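Long-range contacts in K5 lyase (PDB 2X3H), which probably cleaves the K5 capsular polysaccharide of its bacterial host by a lyase (elimination) mechanism, as part of a trimeric phage tail spike: residues A[493-498]-A[505-510]; A[434-439]-A[454-459]; A[397-402]-A[425-430]. All coordinates share one frame; numbering follows the deposited sequence.

Interaction 1 (A[493-498]-A[505-510]); sequences GNVRLS and LQLGAD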
loop_
_atom_site.group_PDB
_atom_site.type_symbol
_atom_site.label_atom_id
_atom_site.label_comp_id
_atom_site.label_asym_id
_atom_site.label_seq_id
_atom_site.Cartn_x
_atom_site.Cartn_y
_atom_site.Cartn_z
ATOM N N GLY A 493 -10.180 -47.703 13.722
ATOM C CA GLY A 493 -8.789 -48.133 13.845
ATOM C C GLY A 493 -8.271 -49.061 12.752
ATOM O O GLY A 493 -7.148 -49.554 12.853
ATOM N N ASN A 494 -9.077 -49.296 11.712
ATOM C CA ASN A 494 -8.653 -50.126 10.571
ATOM C C ASN A 494 -8.880 -49.402 9.248
ATOM O O ASN A 494 -9.821 -48.608 9.117
ATOM C CB ASN A 494 -9.473 -51.423 10.499
ATOM C CG ASN A 494 -9.410 -52.229 11.770
ATOM O OD1 ASN A 494 -8.349 -52.698 12.174
ATOM N ND2 ASN A 494 -10.562 -52.414 12.402
ATOM N N VAL A 495 -8.066 -49.727 8.244
ATOM C CA VAL A 495 -8.374 -49.264 6.874
ATOM C C VAL A 495 -9.634 -49.956 6.325
ATOM O O VAL A 495 -9.790 -51.177 6.476
ATOM C CB VAL A 495 -7.183 -49.512 5.916
ATOM C CG1 VAL A 495 -7.576 -49.209 4.467
ATOM C CG2 VAL A 495 -5.966 -48.655 6.344
ATOM N N ARG A 496 -10.538 -49.167 5.739
ATOM C CA ARG A 496 -11.666 -49.708 4.967
ATOM C C ARG A 496 -11.628 -49.201 3.530
ATOM O O ARG A 496 -11.423 -48.002 3.293
ATOM C CB ARG A 496 -13.017 -49.360 5.603
ATOM C CG ARG A 496 -13.278 -50.049 6.928
ATOM C CD ARG A 496 -14.682 -49.743 7.413
ATOM N NE ARG A 496 -14.952 -50.428 8.670
ATOM C CZ ARG A 496 -16.071 -50.279 9.375
ATOM N NH1 ARG A 496 -17.026 -49.460 8.950
ATOM N NH2 ARG A 496 -16.222 -50.950 10.514
ATOM N N LEU A 497 -11.821 -50.123 2.588
ATOM C CA LEU A 497 -11.853 -49.800 1.153
ATOM C C LEU A 497 -13.266 -50.033 0.611
ATOM O O LEU A 497 -13.773 -51.154 0.653
ATOM C CB LEU A 497 -10.867 -50.701 0.411
ATOM C CG LEU A 497 -9.445 -50.809 0.975
ATOM C CD1 LEU A 497 -8.678 -51.906 0.228
ATOM C CD2 LEU A 497 -8.737 -49.477 0.819
ATOM N N SER A 498 -13.911 -48.980 0.109
ATOM C CA SER A 498 -15.295 -49.101 -0.382
ATOM C C SER A 498 -15.405 -50.006 -1.595
ATOM O O SER A 498 -14.686 -49.812 -2.580
ATOM C CB SER A 498 -15.837 -47.723 -0.759
ATOM O OG SER A 498 -16.044 -46.929 0.394
ATOM N N LEU A 505 -14.209 -53.596 2.159
ATOM C CA LEU A 505 -13.248 -54.545 2.688
ATOM C C LEU A 505 -12.567 -53.877 3.884
ATOM O O LEU A 505 -12.093 -52.730 3.783
ATOM C CB LEU A 505 -12.212 -54.910 1.621
ATOM C CG LEU A 505 -12.768 -55.735 0.453
ATOM C CD1 LEU A 505 -11.778 -55.790 -0.698
ATOM C CD2 LEU A 505 -13.139 -57.142 0.905
ATOM N N GLN A 506 -12.531 -54.590 5.003
ATOM C CA GLN A 506 -11.870 -54.109 6.216
ATOM C C GLN A 506 -10.525 -54.791 6.394
ATOM O O GLN A 506 -10.444 -56.034 6.474
ATOM C CB GLN A 506 -12.762 -54.359 7.426
ATOM C CG GLN A 506 -12.196 -53.909 8.755
ATOM C CD GLN A 506 -13.266 -53.889 9.825
ATOM O OE1 GLN A 506 -14.304 -53.238 9.660
ATOM N NE2 GLN A 506 -13.025 -54.602 10.927
ATOM N N LEU A 507 -9.465 -53.985 6.458
ATOM C CA LEU A 507 -8.119 -54.512 6.640
ATOM C C LEU A 507 -7.821 -54.574 8.127
ATOM O O LEU A 507 -7.202 -53.673 8.691
ATOM C CB LEU A 507 -7.096 -53.625 5.919
ATOM C CG LEU A 507 -6.973 -53.827 4.397
ATOM C CD1 LEU A 507 -8.302 -53.870 3.660
ATOM C CD2 LEU A 507 -6.008 -52.795 3.758
ATOM N N GLY A 508 -8.307 -55.627 8.776
ATOM C CA GLY A 508 -8.028 -55.820 10.196
ATOM C C GLY A 508 -6.613 -56.310 10.427
ATOM O O GLY A 508 -5.921 -56.736 9.492
ATOM N N ALA A 509 -6.180 -56.290 11.686
ATOM C CA ALA A 509 -4.806 -56.672 12.000
ATOM C C ALA A 509 -4.485 -58.127 11.666
ATOM O O ALA A 509 -3.346 -58.450 11.336
ATOM C CB ALA A 509 -4.476 -56.373 13.477
ATOM N N ASP A 510 -5.497 -58.991 11.747
ATOM C CA ASP A 510 -5.274 -60.423 11.531
ATOM C C ASP A 510 -6.002 -60.985 10.323
ATOM O O ASP A 510 -5.770 -62.128 9.942
ATOM C CB ASP A 510 -5.645 -61.236 12.778
ATOM C CG ASP A 510 -7.077 -61.015 13.217
ATOM O OD1 ASP A 510 -7.774 -60.184 12.598
ATOM O OD2 ASP A 510 -7.502 -61.654 14.206
HETATM O O HOH W 1 -8.318 -55.166 13.366
HETATM O O HOH W 2 -5.671 -51.318 8.640
#
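Arg496 and Gln506 lie side by side across an antiparallel beta hairpin, whose strands 494-498 and 504-507 are the third and fourth of a five-stranded meander. They form a non-hydrogen-bonded pair. Gln506 starts with CG anti to the backbone N (chi1 180°) and runs on extended. Its CG passes Asn494 CB at 4.1 Å. Gln506 CD lies 4.0 Å from both Asn494 ND2 and Arg496 NE. At the tip the amide splits its contacts. OE1 takes two weak bonds at the edge of the guanidinium, from Arg496 NE at 3.0 Å and from Arg496 NH2. The amide and guanidinium planes are only 5° apart, so the two flat groups lie nearly in one plane. NE2 lies beside Asn494 ND2.

The Leu497-Leu505 pair is hydrogen-bonded in both directions, with Leu497 N to Leu505 O at 2.9 Å. Leu507 N bonds to Val495 O at 2.8 Å, nearly straight.

The opposite face is apolar. Leu507 lies along Val495, with CD2 against Val495 CG1 at 4.0 Å, while its CD1 meets Leu497 CD1. This face turns to the other chains: Leu507 packs on Leu497 of the second subunit, and Leu497 on Leu507 of the third.

At the Val495-Leu507 pair a water stands between Val495 N and Leu507 O. Farther on, another water donates to Asn494 OD1 at 2.7 Å and accepts from Ala509 N at 2.9 Å.

Interaction 2 (A[434-439]-A[454-459]); sequences GRFEWR and DKYRML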
loop_
_atom_site.group_PDB
_atom_site.type_symbol
_atom_site.label_atom_id
_atom_site.label_comp_id
_atom_site.label_asym_id
_atom_site.label_seq_id
_atom_site.Cartn_x
_atom_site.Cartn_y
_atom_site.Cartn_z
ATOM N N GLY A 434 -4.653 -24.232 -14.950
ATOM C CA GLY A 434 -5.488 -25.424 -14.981
ATOM C C GLY A 434 -5.181 -26.413 -13.864
ATOM O O GLY A 434 -5.679 -27.547 -13.886
ATOM N N ARG A 435 -4.367 -25.996 -12.891
ATOM C CA ARG A 435 -4.014 -26.886 -11.775
ATOM C C ARG A 435 -3.597 -26.093 -10.534
ATOM O O ARG A 435 -3.385 -24.873 -10.602
ATOM C CB ARG A 435 -2.893 -27.867 -12.167
ATOM C CG ARG A 435 -1.562 -27.209 -12.518
ATOM C CD ARG A 435 -0.590 -28.295 -12.940
ATOM N NE ARG A 435 0.742 -27.771 -13.226
ATOM C CZ ARG A 435 1.183 -27.499 -14.447
ATOM N NH1 ARG A 435 0.403 -27.701 -15.502
ATOM N NH2 ARG A 435 2.414 -27.032 -14.617
ATOM N N PHE A 436 -3.486 -26.808 -9.413
ATOM C CA PHE A 436 -2.829 -26.320 -8.209
ATOM C C PHE A 436 -1.661 -27.240 -7.941
ATOM O O PHE A 436 -1.804 -28.462 -8.009
ATOM C CB PHE A 436 -3.797 -26.321 -7.018
ATOM C CG PHE A 436 -4.830 -25.238 -7.110
ATOM C CD1 PHE A 436 -6.040 -25.444 -7.768
ATOM C CD2 PHE A 436 -4.563 -23.987 -6.574
ATOM C CE1 PHE A 436 -6.974 -24.391 -7.870
ATOM C CE2 PHE A 436 -5.487 -22.948 -6.670
ATOM C CZ PHE A 436 -6.682 -23.160 -7.321
ATOM N N GLU A 437 -0.499 -26.649 -7.689
ATOM C CA GLU A 437 0.704 -27.443 -7.499
ATOM C C GLU A 437 1.603 -26.841 -6.448
ATOM O O GLU A 437 1.840 -25.627 -6.444
ATOM C CB GLU A 437 1.469 -27.626 -8.817
ATOM C CG GLU A 437 2.050 -26.363 -9.434
ATOM C CD GLU A 437 3.131 -26.680 -10.467
ATOM O OE1 GLU A 437 4.279 -26.222 -10.301
ATOM O OE2 GLU A 437 2.831 -27.405 -11.424
ATOM N N TRP A 438 2.085 -27.717 -5.565
ATOM C CA TRP A 438 2.995 -27.371 -4.481
ATOM C C TRP A 438 4.264 -28.189 -4.639
ATOM O O TRP A 438 4.208 -29.368 -4.986
ATOM C CB TRP A 438 2.375 -27.780 -3.144
ATOM C CG TRP A 438 1.173 -26.986 -2.738
ATOM C CD1 TRP A 438 1.148 -25.905 -1.910
ATOM C CD2 TRP A 438 -0.196 -27.229 -3.125
ATOM N NE1 TRP A 438 -0.147 -25.438 -1.771
ATOM C CE2 TRP A 438 -0.992 -26.239 -2.498
ATOM C CE3 TRP A 438 -0.826 -28.189 -3.936
ATOM C CZ2 TRP A 438 -2.383 -26.180 -2.656
ATOM C CZ3 TRP A 438 -2.217 -28.127 -4.092
ATOM C CH2 TRP A 438 -2.977 -27.123 -3.457
ATOM N N ARG A 439 5.404 -27.568 -4.354
ATOM C CA ARG A 439 6.646 -28.326 -4.197
ATOM C C ARG A 439 7.450 -27.768 -3.038
ATOM O O ARG A 439 7.481 -26.559 -2.815
ATOM C CB ARG A 439 7.460 -28.374 -5.489
ATOM C CG ARG A 439 8.010 -27.059 -5.933
ATOM C CD ARG A 439 8.632 -27.224 -7.314
ATOM N NE ARG A 439 7.569 -27.466 -8.272
ATOM C CZ ARG A 439 7.711 -28.093 -9.436
ATOM N NH1 ARG A 439 8.895 -28.548 -9.824
ATOM N NH2 ARG A 439 6.652 -28.247 -10.217
ATOM N N ASP A 454 -3.810 -34.463 -13.847
ATOM C CA ASP A 454 -3.184 -34.197 -12.552
ATOM C C ASP A 454 -3.315 -32.725 -12.219
ATOM O O ASP A 454 -2.360 -31.934 -12.359
ATOM C CB ASP A 454 -1.728 -34.647 -12.562
ATOM C CG ASP A 454 -1.605 -36.134 -12.794
ATOM O OD1 ASP A 454 -1.849 -36.892 -11.834
ATOM O OD2 ASP A 454 -1.304 -36.540 -13.944
ATOM N N LYS A 455 -4.514 -32.389 -11.759
ATOM C CA LYS A 455 -4.924 -31.020 -11.491
ATOM C C LYS A 455 -4.504 -30.552 -10.109
ATOM O O LYS A 455 -4.615 -29.355 -9.788
ATOM C CB LYS A 455 -6.448 -30.939 -11.640
ATOM C CG LYS A 455 -6.874 -30.935 -13.103
ATOM C CD LYS A 455 -8.300 -31.360 -13.325
ATOM C CE LYS A 455 -8.578 -31.327 -14.814
ATOM N NZ LYS A 455 -9.849 -31.996 -15.175
ATOM N N TYR A 456 -4.086 -31.509 -9.282
ATOM C CA TYR A 456 -3.556 -31.246 -7.937
ATOM C C TYR A 456 -2.248 -32.016 -7.779
ATOM O O TYR A 456 -2.196 -33.218 -8.039
ATOM C CB TYR A 456 -4.587 -31.659 -6.854
ATOM C CG TYR A 456 -5.822 -30.807 -6.997
ATOM C CD1 TYR A 456 -5.851 -29.526 -6.450
ATOM C CD2 TYR A 456 -6.906 -31.224 -7.771
ATOM C CE1 TYR A 456 -6.943 -28.692 -6.616
ATOM C CE2 TYR A 456 -8.013 -30.388 -7.945
ATOM C CZ TYR A 456 -8.016 -29.124 -7.368
ATOM O OH TYR A 456 -9.083 -28.272 -7.534
ATOM N N ARG A 457 -1.189 -31.320 -7.387
ATOM C CA ARG A 457 0.145 -31.938 -7.324
ATOM C C ARG A 457 0.849 -31.532 -6.047
ATOM O O ARG A 457 1.028 -30.352 -5.787
ATOM C CB ARG A 457 0.979 -31.524 -8.546
ATOM C CG ARG A 457 0.348 -31.915 -9.890
ATOM C CD ARG A 457 1.158 -31.382 -11.093
ATOM N NE ARG A 457 0.426 -31.609 -12.343
ATOM C CZ ARG A 457 0.956 -31.484 -13.557
ATOM N NH1 ARG A 457 2.225 -31.095 -13.707
ATOM N NH2 ARG A 457 0.210 -31.732 -14.637
ATOM N N MET A 458 1.247 -32.523 -5.253
ATOM C CA MET A 458 1.968 -32.287 -4.006
ATOM C C MET A 458 3.299 -33.009 -4.104
ATOM O O MET A 458 3.364 -34.230 -3.986
ATOM C CB MET A 458 1.139 -32.782 -2.825
ATOM C CG MET A 458 -0.050 -31.863 -2.611
ATOM S SD MET A 458 -1.100 -32.473 -1.293
ATOM C CE MET A 458 -1.731 -30.907 -0.721
ATOM N N LEU A 459 4.360 -32.228 -4.327
ATOM C CA LEU A 459 5.622 -32.763 -4.840
ATOM C C LEU A 459 6.769 -32.606 -3.859
ATOM O O LEU A 459 6.836 -31.641 -3.068
ATOM C CB LEU A 459 5.998 -32.030 -6.130
ATOM C CG LEU A 459 4.887 -31.986 -7.179
ATOM C CD1 LEU A 459 5.237 -31.035 -8.308
ATOM C CD2 LEU A 459 4.557 -33.373 -7.706
HETATM O O HOH W 3 4.100 -29.869 -11.924
#
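The guanidinium of Arg435 lies flat on that of Arg457, with planes 7° apart and centres 4.1 Å apart. The stack is offset: Arg435 CD sits over the centre of the Arg457 group. The Glu437 carboxylate lies at the Arg435 edge, the Asp454 carbonyl and a water at the Arg457 edge. The Trp438 ring has Met458 CE over one face, toward the rim, and Arg457 O at its edge, 3.4 Å from CE3. Phe436 and Tyr456 meet rim to rim with nearly parallel planes, Phe436 CD1 to Tyr456 CE1 at 3.6 Å.

Acceptors around the two guanidinium groups probably ease their like charges. Arg435 NE gives a straight bond to Glu437 OE2 at 2.8 Å, within a salt bridge, and NH2 pairs with Asp397 of the third subunit. Arg457 NE bonds to Asp454 O, also at 2.8 Å, which fixes the turn of its guanidinium. The water joins Glu437 OE2 to Arg457 NH1. Glu437 CG stands between the backbone N and the carbonyl carbon (chi1 65°). From there the carboxylate also takes Arg439 NH2 on OE1 at 3.1 Å, from above its plane. The carboxylate probably offsets part of the positive charge of these arginines.

The backbones pair in register. Phe436 N bonds to Lys455 O and Trp438 N to Arg457 O; Arg457 N and Leu459 N return bonds to Phe436 O and Trp438 O. Strands of both other subunits extend this ladder, and Met458 packs on Met458 of each. It is an intersubunit parallel beta structure, consistent with interwoven phage tail spike trimers.

Interaction 3 (A[397-402]-A[425-430]); sequences DLLSSA and LGQYIG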
loop_
_atom_site.group_PDB
_atom_site.type_symbol
_atom_site.label_atom_id
_atom_site.label_comp_id
_atom_site.label_asym_id
_atom_site.label_seq_id
_atom_site.Cartn_x
_atom_site.Cartn_y
_atom_site.Cartn_z
ATOM N N ASP A 397 -18.799 -18.285 2.488
ATOM C CA ASP A 397 -18.607 -19.085 1.274
ATOM C C ASP A 397 -18.929 -18.179 0.094
ATOM O O ASP A 397 -20.027 -17.634 0.016
ATOM C CB ASP A 397 -19.587 -20.274 1.327
ATOM C CG ASP A 397 -19.503 -21.215 0.120
ATOM O OD1 ASP A 397 -18.873 -20.900 -0.911
ATOM O OD2 ASP A 397 -20.138 -22.303 0.202
ATOM N N LEU A 398 -17.976 -17.984 -0.814
ATOM C CA LEU A 398 -18.218 -17.064 -1.920
ATOM C C LEU A 398 -19.133 -17.652 -2.987
ATOM O O LEU A 398 -19.483 -16.961 -3.932
ATOM C CB LEU A 398 -16.908 -16.588 -2.551
ATOM C CG LEU A 398 -15.999 -15.672 -1.721
ATOM C CD1 LEU A 398 -15.021 -14.996 -2.623
ATOM C CD2 LEU A 398 -16.766 -14.636 -0.918
ATOM N N LEU A 399 -19.536 -18.912 -2.811
ATOM C CA LEU A 399 -20.335 -19.609 -3.818
ATOM C C LEU A 399 -21.757 -19.925 -3.364
ATOM O O LEU A 399 -22.570 -20.401 -4.157
ATOM C CB LEU A 399 -19.621 -20.882 -4.285
ATOM C CG LEU A 399 -18.279 -20.646 -4.989
ATOM C CD1 LEU A 399 -17.650 -21.996 -5.343
ATOM C CD2 LEU A 399 -18.464 -19.780 -6.231
ATOM N N SER A 400 -22.072 -19.628 -2.106
ATOM C CA SER A 400 -23.394 -19.972 -1.580
ATOM C C SER A 400 -24.470 -19.117 -2.239
ATOM O O SER A 400 -25.574 -19.607 -2.508
ATOM C CB SER A 400 -23.447 -19.858 -0.054
ATOM O OG SER A 400 -23.084 -18.567 0.378
ATOM N N SER A 401 -24.140 -17.858 -2.518
ATOM C CA SER A 401 -25.006 -16.983 -3.320
ATOM C C SER A 401 -24.496 -16.929 -4.750
ATOM O O SER A 401 -23.323 -16.642 -4.968
ATOM C CB SER A 401 -25.022 -15.566 -2.748
ATOM O OG SER A 401 -25.696 -14.667 -3.623
ATOM N N ALA A 402 -25.366 -17.175 -5.729
ATOM C CA ALA A 402 -24.939 -17.070 -7.127
ATOM C C ALA A 402 -24.643 -15.618 -7.513
ATOM O O ALA A 402 -24.080 -15.356 -8.575
ATOM C CB ALA A 402 -25.977 -17.674 -8.068
ATOM N N LEU A 425 -11.459 -17.809 4.132
ATOM C CA LEU A 425 -12.423 -18.901 3.984
ATOM C C LEU A 425 -11.763 -20.184 3.495
ATOM O O LEU A 425 -12.448 -21.186 3.254
ATOM C CB LEU A 425 -13.492 -18.504 2.958
ATOM C CG LEU A 425 -14.307 -17.246 3.301
ATOM C CD1 LEU A 425 -15.380 -16.979 2.238
ATOM C CD2 LEU A 425 -14.938 -17.332 4.713
ATOM N N GLY A 426 -10.458 -20.130 3.251
ATOM C CA GLY A 426 -9.759 -21.280 2.690
ATOM C C GLY A 426 -10.241 -21.645 1.296
ATOM O O GLY A 426 -10.142 -22.802 0.897
ATOM N N GLN A 427 -10.730 -20.654 0.537
ATOM C CA GLN A 427 -11.474 -20.922 -0.701
ATOM C C GLN A 427 -10.740 -20.391 -1.922
ATOM O O GLN A 427 -10.462 -19.196 -2.004
ATOM C CB GLN A 427 -12.860 -20.279 -0.627
ATOM C CG GLN A 427 -13.763 -20.622 -1.775
ATOM C CD GLN A 427 -15.205 -20.291 -1.471
ATOM O OE1 GLN A 427 -15.491 -19.380 -0.687
ATOM N NE2 GLN A 427 -16.123 -21.030 -2.085
ATOM N N TYR A 428 -10.445 -21.291 -2.862
ATOM C CA TYR A 428 -9.659 -20.969 -4.060
ATOM C C TYR A 428 -10.458 -21.370 -5.292
ATOM O O TYR A 428 -10.727 -22.564 -5.500
ATOM C CB TYR A 428 -8.290 -21.681 -3.991
ATOM C CG TYR A 428 -7.560 -21.298 -2.724
ATOM C CD1 TYR A 428 -6.846 -20.106 -2.642
ATOM C CD2 TYR A 428 -7.636 -22.103 -1.585
ATOM C CE1 TYR A 428 -6.213 -19.725 -1.469
ATOM C CE2 TYR A 428 -6.999 -21.732 -0.401
ATOM C CZ TYR A 428 -6.292 -20.547 -0.345
ATOM O OH TYR A 428 -5.639 -20.152 0.821
ATOM N N ILE A 429 -10.886 -20.375 -6.076
ATOM C CA ILE A 429 -11.814 -20.614 -7.189
ATOM C C ILE A 429 -11.167 -20.264 -8.520
ATOM O O ILE A 429 -11.103 -19.094 -8.909
ATOM C CB ILE A 429 -13.158 -19.833 -7.029
ATOM C CG1 ILE A 429 -13.713 -20.018 -5.610
ATOM C CG2 ILE A 429 -14.171 -20.303 -8.070
ATOM C CD1 ILE A 429 -14.772 -18.990 -5.220
ATOM N N GLY A 430 -10.698 -21.296 -9.217
ATOM C CA GLY A 430 -10.063 -21.111 -10.526
ATOM C C GLY A 430 -8.546 -21.101 -10.489
ATOM O O GLY A 430 -7.929 -20.700 -9.493
#
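An Asx turn at Asp397, within a type I beta turn from Asp397 to Ser400, receives the side chain of Gln427 from the short strand 427-429. Gln427 CG lies anti to the backbone N (chi1 -173°), and the extended chain carries the amide across to the turn. Both ends of the amide are used. OE1 accepts from Leu398 N at 2.9 Å in an almost straight bond. NE2 donates to Asp397 OD1 at 3.0 Å, from above the carboxylate plane. Leu399 N reaches the same OD1 at 2.8 Å from the opposite face, which closes the Asx turn. One oxygen is therefore gripped by two donors, and the amide rotation is fixed by a bond at each end.

The carboxylate and amide planes stand 54° apart. Apolar groups flank the amide. Leu399 CG lies 3.6 Å from Gln427 NE2, and Leu398 CB is equally near OE1. Leu399 and Ile429 meet tip to tip, with Leu399 CG 3.9 Å from Ile429 CD1. At the other end Leu398 CD2 and Leu425 CD1 touch at 4.2 Å, their side chains crossing at about a right angle. Leu425 CD1 also covers Asp397 N, which is buried without a polar partner.

The second subunit completes the polar set. Its Arg435 makes a salt bridge to Asp397 OD2, and its Glu437 OE1 accepts from Gln427 NE2. Gly426 and Gln427 both face Ala422, so strand 427-429 begins with a G1 beta bulge as it pairs antiparallel with strand 419-422, where the parallel beta-helix ends.

The three contacts follow one another along the chain: interaction 3 first, then interaction 2, then interaction 1. Interaction 3 lies at the end of the long run of parallel strands, and interaction 2 begins a few residues later. Their centres are about 20 Å apart, and they touch where Phe436 CZ packs on Gly430 O and Tyr428 CB. They also meet between subunits: strand 427-429 pairs with strand 436-439 of a neighbouring chain. Interaction 1 stands apart in the C-terminal five-stranded sheet, about 29 Å from interaction 2 and about 35 Å from interaction 3, centre to centre. All three contacts border other subunits, so together they trace trimer contacts from the beta-helix end toward the C-terminus.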